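PDB 2O56: putative mandelate racemase from Salmonella typhimurium, which is of unknown function but belongs to the enolase superfamily, binds a magnesium ion and is probably a hydro-lyase (dehydratase). Local coordinates for residues A[11-16]-A[26-31]; A[360-365]-A[383-388]. One frame throughout, in Å; residues are numbered along the deposited sequence.

In the fold
Contact 1 pairs two strands of the antiparallel sheet in the N-terminal domain of this enolase-superfamily chain; contact 2 joins two loop segments of the C-terminal part of the chain, ahead of helix 387-392. Their centres lie about 12 Å apart and they touch directly. Leu385 of contact 2 makes most of these touches: its CD1 packs 3.8 Å from Val29 CG1 and 4.0 Å from Val14 CG2, and Ile12 CG2 also lies against it, while Val14 CG1 meets Thr361 CG2 at 4.0 Å. Beyond helix 387-392 the chain adds strand 395-398 to the same sheet, beside strand 6-13. Both contacts lie away from the magnesium site of Glu221, Glu247 and Glu273.

Contact 1 of 2, residues A[11-16]-A[26-31]; sequences IIDVAN and RPVVVK
The Arg26 guanidinium meets the Asp13 carboxylate with its edge: Asp13 CG lies in the guanidinium plane, and the two planes are turned 52° apart. NH2 of Arg26 donates to OD2 of Asp13 at 2.8 Å, close to its own plane but arriving from above the carboxylate; the second arm of the salt bridge, Arg26 NE to Asp13 OD1, is weak at 3.3 Å. Asp13 CG stands anti to its backbone N (chi1 -167°), and the bend at chi3 of Arg26 (98°) places NE on the side of Asp13 OD1. Arg26 NH1 is hydrogen-bonded to Ser53 OG of helix 52-66. Beside this pair, strands 6-13 and 28-34 run antiparallel. Ile12 and Val29 form the hydrogen-bonded pair, Ile12 N to Val29 O 2.8 Å and Val29 N to Ile12 O 2.9 Å, and Val14 N extends the ladder to Pro27 O. Just past the strand, Val14 CG2 packs 3.7 Å from Val29 CG2, while Val14 crosses Pro27 at about a right angle, CB 3.9 Å from CG. The chemistry is thus divided: hydrophobic branches and backbone bonds join the buried strands, and an ion pair between the partly exposed Asp13 and Arg26 joins the chain on the two sides of the intervening loop.

Contact 2 of 2, residues A[360-365]-A[383-388]; sequences QTCKYN and QELTEE
Gln383 and Tyr364 are joined by a two-bond amide-to-backbone grip. Gln383 OE1 takes the N-H of Tyr364 on an in-plane lone pair at 3.1 Å, and its NE2 gives a nearly straight bond to Tyr364 O at 2.8 Å (170°). With OE1 and NE2 both bonded to Tyr364 the rotation of the amide is fixed; OE1 also accepts from Glu384 N, and the bend at chi2 of Gln383 (58°) places CD beside Tyr364 O. The same OE1 lies at the edge of the Tyr364 ring, 3.6 Å from CD2, while Lys363 CB sits over one ring face near the rim. Backbone bonds continue the seam: Lys363 N to Glu384 O at 2.7 Å and Thr386 N to Thr361 O at 3.1 Å, straddling the single bridge between Cys362 and Leu385. The charged pair is Lys363 and Glu384, whose side chains lie side by side and point the same way; NZ meets OE1 at 2.8 Å, and Glu384 OE2 has a second cation in Lys112. Leu385 O is buried here without a polar partner. The apolar touch is Leu385 CD2 at 3.8 Å from Cys362 SG; the methyl CG2 of Thr386 lies against the carbonyl of Cys362, 3.4 Å from its O. Thr386 N-caps helix 387-392 through a backbone N, its OG1 also hydrogen-bonded to Thr389 OG1. The whole is a short strand-like pairing of loops ending in a helix N-cap, placed where the tail of an enolase-superfamily barrel domain turns toward the N-terminal sheet.

Contact 1 of 2, residues A[11-16]-A[26-31]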
# COMPACT_ATOMS: atom_id res chain seq x y z
N ILE A 11 42.14 -8.17 24.14
CA ILE A 11 41.44 -6.99 23.68
C ILE A 11 42.34 -5.78 23.93
O ILE A 11 42.62 -5.43 25.07
CB ILE A 11 40.05 -6.86 24.36
CG1 ILE A 11 39.22 -8.12 24.09
CG2 ILE A 11 39.31 -5.66 23.81
CD1 ILE A 11 39.32 -9.21 25.13
N ILE A 12 42.81 -5.19 22.83
CA ILE A 12 43.94 -4.26 22.85
C ILE A 12 43.52 -2.80 22.62
O ILE A 12 42.94 -2.46 21.59
CB ILE A 12 45.03 -4.69 21.81
CG1 ILE A 12 45.51 -6.11 22.11
CG2 ILE A 12 46.21 -3.71 21.78
CD1 ILE A 12 46.13 -6.84 20.96
N ASP A 13 43.82 -1.95 23.60
CA ASP A 13 43.57 -0.52 23.48
C ASP A 13 44.82 0.13 22.88
O ASP A 13 45.75 0.48 23.60
CB ASP A 13 43.27 0.04 24.88
CG ASP A 13 42.69 1.44 24.86
OD1 ASP A 13 42.37 1.97 23.77
OD2 ASP A 13 42.56 2.03 25.95
N VAL A 14 44.81 0.28 21.56
CA VAL A 14 46.03 0.50 20.76
C VAL A 14 46.64 1.85 21.09
O VAL A 14 46.02 2.90 20.85
CB VAL A 14 45.72 0.39 19.24
CG1 VAL A 14 46.94 0.81 18.36
CG2 VAL A 14 45.24 -1.03 18.88
N ALA A 15 47.86 1.83 21.64
CA ALA A 15 48.63 3.05 21.94
C ALA A 15 49.15 3.69 20.67
O ALA A 15 49.67 3.01 19.79
CB ALA A 15 49.82 2.74 22.89
N ASN A 16 49.03 5.01 20.59
CA ASN A 16 49.23 5.73 19.33
C ASN A 16 49.60 7.19 19.53
O ASN A 16 49.25 7.80 20.55
CB ASN A 16 47.99 5.63 18.43
CG ASN A 16 46.75 6.26 19.06
OD1 ASN A 16 45.94 5.57 19.68
ND2 ASN A 16 46.59 7.58 18.91
N ARG A 26 40.85 6.27 19.44
CA ARG A 26 40.97 5.03 20.19
C ARG A 26 40.72 3.79 19.35
O ARG A 26 39.70 3.13 19.53
CB ARG A 26 40.06 5.04 21.43
CG ARG A 26 40.71 5.63 22.65
CD ARG A 26 39.83 5.48 23.87
NE ARG A 26 40.21 4.33 24.67
CZ ARG A 26 39.49 3.86 25.70
NH1 ARG A 26 38.34 4.43 26.03
NH2 ARG A 26 39.92 2.80 26.38
N PRO A 27 41.66 3.45 18.46
CA PRO A 27 41.57 2.17 17.80
C PRO A 27 41.66 1.02 18.80
O PRO A 27 42.40 1.09 19.77
CB PRO A 27 42.77 2.15 16.86
CG PRO A 27 43.70 3.16 17.40
CD PRO A 27 42.84 4.21 18.00
N VAL A 28 40.88 -0.02 18.56
CA VAL A 28 40.80 -1.15 19.47
C VAL A 28 40.86 -2.44 18.65
O VAL A 28 40.15 -2.60 17.67
CB VAL A 28 39.50 -1.10 20.30
CG1 VAL A 28 39.20 -2.44 20.95
CG2 VAL A 28 39.60 -0.00 21.35
N VAL A 29 41.73 -3.35 19.07
CA VAL A 29 42.03 -4.54 18.31
C VAL A 29 41.68 -5.80 19.11
O VAL A 29 41.90 -5.87 20.32
CB VAL A 29 43.52 -4.52 17.83
CG1 VAL A 29 43.99 -5.89 17.44
CG2 VAL A 29 43.68 -3.52 16.68
N VAL A 30 41.10 -6.78 18.42
CA VAL A 30 40.83 -8.08 19.03
C VAL A 30 41.83 -9.03 18.40
O VAL A 30 41.93 -9.08 17.18
CB VAL A 30 39.41 -8.57 18.70
CG1 VAL A 30 39.17 -9.93 19.30
CG2 VAL A 30 38.37 -7.59 19.20
N LYS A 31 42.59 -9.73 19.24
CA LYS A 31 43.58 -10.69 18.79
C LYS A 31 43.18 -12.04 19.38
O LYS A 31 43.14 -12.20 20.59
CB LYS A 31 44.97 -10.31 19.32
CG LYS A 31 46.10 -11.21 18.82
CD LYS A 31 47.44 -10.69 19.31
CE LYS A 31 48.53 -11.74 19.21
NZ LYS A 31 48.49 -12.65 20.36

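Contact 2 of 2, residues A[360-365]-A[383-388]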
# COMPACT_ATOMS: atom_id res chain seq x y z
N GLN A 360 52.43 3.21 11.68
CA GLN A 360 53.44 2.58 12.52
C GLN A 360 52.85 1.61 13.53
O GLN A 360 53.57 0.83 14.13
CB GLN A 360 54.34 3.63 13.20
CG GLN A 360 53.85 4.14 14.57
CD GLN A 360 54.48 5.48 15.01
OE1 GLN A 360 55.50 5.92 14.48
NE2 GLN A 360 53.86 6.12 16.00
N THR A 361 51.53 1.66 13.72
CA THR A 361 50.85 0.73 14.62
C THR A 361 50.90 -0.69 14.09
O THR A 361 50.81 -1.64 14.87
CB THR A 361 49.37 1.11 14.94
OG1 THR A 361 48.58 1.11 13.75
CG2 THR A 361 49.28 2.47 15.60
N CYS A 362 51.08 -0.84 12.78
CA CYS A 362 50.93 -2.16 12.13
C CYS A 362 52.16 -2.65 11.37
O CYS A 362 53.02 -1.86 11.02
CB CYS A 362 49.67 -2.22 11.26
SG CYS A 362 48.15 -2.24 12.26
N LYS A 363 52.23 -3.96 11.13
CA LYS A 363 53.42 -4.58 10.54
C LYS A 363 53.71 -4.17 9.10
O LYS A 363 54.88 -4.05 8.72
CB LYS A 363 53.35 -6.11 10.65
CG LYS A 363 54.70 -6.79 10.74
CD LYS A 363 54.58 -8.30 10.65
CE LYS A 363 54.77 -8.97 12.02
NZ LYS A 363 53.65 -8.69 12.95
N TYR A 364 52.66 -3.98 8.30
CA TYR A 364 52.81 -3.80 6.85
C TYR A 364 52.21 -2.48 6.41
O TYR A 364 51.21 -2.02 6.96
CB TYR A 364 52.14 -4.96 6.10
CG TYR A 364 52.62 -6.32 6.54
CD1 TYR A 364 53.86 -6.82 6.13
CD2 TYR A 364 51.83 -7.12 7.36
CE1 TYR A 364 54.30 -8.08 6.54
CE2 TYR A 364 52.26 -8.37 7.78
CZ TYR A 364 53.49 -8.84 7.37
OH TYR A 364 53.91 -10.08 7.78
N ASN A 365 52.84 -1.84 5.43
CA ASN A 365 52.37 -0.53 4.98
C ASN A 365 51.80 -0.62 3.58
O ASN A 365 52.53 -0.75 2.61
CB ASN A 365 53.47 0.53 5.06
CG ASN A 365 52.91 1.96 5.17
OD1 ASN A 365 51.70 2.17 5.27
ND2 ASN A 365 53.80 2.95 5.14
N GLN A 383 47.52 -8.13 7.61
CA GLN A 383 47.80 -7.00 8.49
C GLN A 383 47.76 -7.42 9.94
O GLN A 383 46.98 -8.29 10.34
CB GLN A 383 46.84 -5.84 8.20
CG GLN A 383 47.28 -4.49 8.82
CD GLN A 383 48.66 -4.02 8.37
OE1 GLN A 383 49.69 -4.55 8.81
NE2 GLN A 383 48.69 -2.98 7.51
N GLU A 384 48.65 -6.83 10.74
CA GLU A 384 48.87 -7.25 12.12
C GLU A 384 49.45 -6.05 12.85
O GLU A 384 50.21 -5.28 12.27
CB GLU A 384 49.93 -8.37 12.18
CG GLU A 384 49.46 -9.75 11.75
CD GLU A 384 50.45 -10.84 12.10
OE1 GLU A 384 51.56 -10.49 12.59
OE2 GLU A 384 50.13 -12.03 11.89
N LEU A 385 49.12 -5.90 14.13
CA LEU A 385 49.81 -4.91 14.97
C LEU A 385 51.28 -5.32 15.13
O LEU A 385 51.60 -6.52 15.11
CB LEU A 385 49.15 -4.85 16.34
CG LEU A 385 47.75 -4.25 16.50
CD1 LEU A 385 47.40 -4.30 17.96
CD2 LEU A 385 47.71 -2.81 15.98
N THR A 386 52.16 -4.35 15.30
CA THR A 386 53.58 -4.66 15.56
C THR A 386 53.75 -5.12 17.00
O THR A 386 52.95 -4.74 17.86
CB THR A 386 54.49 -3.44 15.38
OG1 THR A 386 54.15 -2.46 16.37
CG2 THR A 386 54.36 -2.86 14.00
N GLU A 387 54.82 -5.88 17.26
CA GLU A 387 55.17 -6.29 18.63
C GLU A 387 55.33 -5.10 19.59
O GLU A 387 54.90 -5.17 20.74
CB GLU A 387 56.44 -7.14 18.64
CG GLU A 387 56.25 -8.58 18.15
CD GLU A 387 55.27 -9.38 18.99
OE1 GLU A 387 55.25 -9.20 20.23
OE2 GLU A 387 54.52 -10.19 18.40
N GLU A 388 55.93 -4.03 19.08
CA GLU A 388 56.18 -2.81 19.86
C GLU A 388 54.88 -2.13 20.32
O GLU A 388 54.76 -1.72 21.48
CB GLU A 388 57.00 -1.82 19.03
CG GLU A 388 57.32 -0.51 19.74
CD GLU A 388 58.42 0.29 19.06
OE1 GLU A 388 59.08 -0.25 18.15
OE2 GLU A 388 58.63 1.46 19.45